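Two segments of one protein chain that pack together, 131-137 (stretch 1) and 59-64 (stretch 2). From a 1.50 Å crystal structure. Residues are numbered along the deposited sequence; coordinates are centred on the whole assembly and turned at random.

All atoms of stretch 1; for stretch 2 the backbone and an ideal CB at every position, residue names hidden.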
# COMPACT_ATOMS: atom_id res chain seq x y z
N ASN A 131 10.89 -1.85 7.92
CA ASN A 131 10.47 -0.62 8.60
C ASN A 131 10.43 0.59 7.69
O ASN A 131 9.53 1.41 7.79
CB ASN A 131 11.36 -0.35 9.83
CG ASN A 131 11.10 -1.37 10.93
OD1 ASN A 131 10.02 -1.38 11.53
ND2 ASN A 131 12.05 -2.23 11.15
N THR A 132 11.38 0.70 6.79
CA THR A 132 11.44 1.84 5.91
C THR A 132 10.22 1.85 5.00
O THR A 132 9.64 2.89 4.73
CB THR A 132 12.75 1.85 5.06
OG1 THR A 132 13.89 1.97 5.96
CG2 THR A 132 12.77 3.01 4.10
N LEU A 133 9.78 0.68 4.55
CA LEU A 133 8.59 0.62 3.70
C LEU A 133 7.32 0.98 4.49
O LEU A 133 6.41 1.64 4.00
CB LEU A 133 8.46 -0.80 3.09
CG LEU A 133 7.37 -0.94 2.05
CD1 LEU A 133 7.68 -0.11 0.77
CD2 LEU A 133 7.09 -2.40 1.69
N MET A 134 7.25 0.53 5.75
CA MET A 134 6.11 0.92 6.58
C MET A 134 6.07 2.43 6.80
O MET A 134 5.01 3.03 6.68
CB MET A 134 6.11 0.17 7.92
CG MET A 134 4.91 0.51 8.77
SD MET A 134 3.30 0.04 8.03
CE MET A 134 3.31 -1.70 8.37
N ASN A 135 7.21 3.04 7.06
CA ASN A 135 7.27 4.50 7.21
C ASN A 135 6.78 5.17 5.96
O ASN A 135 6.04 6.14 6.02
CB ASN A 135 8.70 4.95 7.52
CG ASN A 135 9.22 4.48 8.89
OD1 ASN A 135 8.43 4.23 9.81
ND2 ASN A 135 10.56 4.40 9.03
N PHE A 136 7.15 4.63 4.81
CA PHE A 136 6.73 5.15 3.50
C PHE A 136 5.22 5.12 3.34
O PHE A 136 4.59 6.05 2.89
CB PHE A 136 7.54 4.38 2.44
CG PHE A 136 7.11 4.50 1.00
CD1 PHE A 136 7.71 5.40 0.13
CD2 PHE A 136 6.17 3.64 0.52
CE1 PHE A 136 7.32 5.41 -1.22
CE2 PHE A 136 5.78 3.67 -0.80
CZ PHE A 136 6.37 4.60 -1.64
N CYS A 137 4.62 3.98 3.68
CA CYS A 137 3.18 3.81 3.60
C CYS A 137 2.44 4.75 4.53
O CYS A 137 1.40 5.30 4.16
CB CYS A 137 2.80 2.37 3.90
SG CYS A 137 3.29 1.16 2.61
N UNK A 59 5.81 2.91 -9.76
CA UNK A 59 7.09 3.57 -9.82
C UNK A 59 7.13 4.45 -8.57
O UNK A 59 6.26 5.29 -8.38
CB UNK A 59 7.28 4.37 -11.11
N UNK A 60 8.11 4.23 -7.69
CA UNK A 60 8.19 4.91 -6.44
C UNK A 60 9.60 5.21 -6.02
O UNK A 60 10.55 4.74 -6.66
CB UNK A 60 7.49 4.09 -5.36
N UNK A 61 9.74 6.04 -5.00
CA UNK A 61 11.04 6.44 -4.53
C UNK A 61 11.09 6.26 -3.02
O UNK A 61 10.20 6.73 -2.30
CB UNK A 61 11.35 7.88 -4.93
N UNK A 62 12.14 5.58 -2.57
CA UNK A 62 12.39 5.30 -1.15
C UNK A 62 13.82 5.75 -0.87
O UNK A 62 14.76 5.32 -1.55
CB UNK A 62 12.19 3.82 -0.81
N UNK A 63 13.96 6.61 0.13
CA UNK A 63 15.26 7.19 0.49
C UNK A 63 15.98 7.76 -0.74
O UNK A 63 17.18 7.56 -0.92
CB UNK A 63 16.14 6.14 1.17
N UNK A 64 15.22 8.46 -1.58
CA UNK A 64 15.74 9.09 -2.80
C UNK A 64 16.10 8.17 -3.95
O UNK A 64 16.66 8.63 -4.95
CB UNK A 64 16.99 9.90 -2.44

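Stretch 1 is helical, with backbone hydrogen bonds such as Phe-136 N to Thr-132 O at 3.0 Å, and it presents Thr-132, Leu-133 and Phe-136 to the other segment. The two axes come no closer than 10.0 Å, at 114° between their N-to-C directions, so side chains must fill the gap.

Position 59 has extended backbone angles (-112/121), and its ideal CB has nothing of stretch 1 within 5.5 Å. The helix sets no demand here, and many residues would fit. The deposited residue is Lys-59, which makes no contact with the helix.

At position 60 the CA-to-CB bond points toward the helix, and the ideal CB lies 3.9 Å from Phe-136 CZ. An apolar or aromatic side chain would suit the tip of that ring; the extended backbone (-144/169) tolerates a beta-branched residue as readily as a large flat one. Tyr-60 is found, with chi1 at 69° (p), and its CD1 is 3.7 Å from Phe-136 CZ. The two rings meet obliquely, with centroids 5.5 Å apart and planes at 55°.

Position 61 turns its CA-to-CB bond away, as alternation along a strand would predict, and its ideal CB finds nothing of stretch 1 within 5.5 Å. Its side chain is therefore little constrained by the helix, and polar or beta-branched types are equally plausible. The residue is Thr-61, whose OG1 is hydrogen-bonded elsewhere in the structure. Its contact with the helix comes from the backbone: Thr-61 O lies 3.3 Å from Phe-136 CE1, near the plane of the ring at its edge.

Position 62 pairs with Phe-136 in the register, their CA atoms 7.3 Å apart. CA-to-CB points sideways, yet the ideal CB is 4.8 Å from Phe-136 CD1 and 5.0 Å from Thr-132 CG2, leaving room for a branched or flexible apolar chain such as valine, leucine, isoleucine or methionine. Ile-62 takes the place. Its CG1 lies over one face of the Phe-136 ring, while CD1 is 3.5 Å from Phe-136 CD1 and 4.1 Å from Leu-133 CD1. The other branch, CG2, reaches Thr-132 CG2 at 3.6 Å. Chi1 is -71° (m), but chi2, at -98°, lies between wells.

Position 63 leaves the strand with positive phi (50/43), which favours glycine, asparagine or aspartate. The ideal CB is 5.5 Å from Thr-132 CG2, at the margin of the contact. Asp-63 is deposited, its OD2 4.0 Å from that methyl carbon, Thr-132 CG2.

Position 64, at 72/3, again favours glycine and has no helix atom near its ideal CB; it is Gly-64.

Stretch 2 59-64: KYTIDG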
# COMPACT_ATOMS: atom_id res chain seq x y z
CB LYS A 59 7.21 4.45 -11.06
CG LYS A 59 7.19 3.66 -12.34
CD LYS A 59 7.32 4.59 -13.52
CE LYS A 59 8.65 5.26 -13.55
NZ LYS A 59 8.87 5.95 -14.85
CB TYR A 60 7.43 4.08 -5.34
CG TYR A 60 8.03 2.75 -4.90
CD1 TYR A 60 8.73 2.65 -3.73
CD2 TYR A 60 7.88 1.60 -5.66
CE1 TYR A 60 9.27 1.39 -3.29
CE2 TYR A 60 8.41 0.37 -5.25
CZ TYR A 60 9.08 0.26 -4.07
OH TYR A 60 9.61 -0.94 -3.65
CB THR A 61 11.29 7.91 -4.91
OG1 THR A 61 11.30 8.05 -6.34
CG2 THR A 61 12.63 8.41 -4.36
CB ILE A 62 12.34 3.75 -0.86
CG1 ILE A 62 10.93 3.17 -0.94
CG2 ILE A 62 13.03 3.46 0.53
CD1 ILE A 62 10.24 3.02 0.42
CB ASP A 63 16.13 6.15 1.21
CG ASP A 63 15.64 5.86 2.64
OD1 ASP A 63 14.76 6.58 3.15
OD2 ASP A 63 16.18 4.94 3.28
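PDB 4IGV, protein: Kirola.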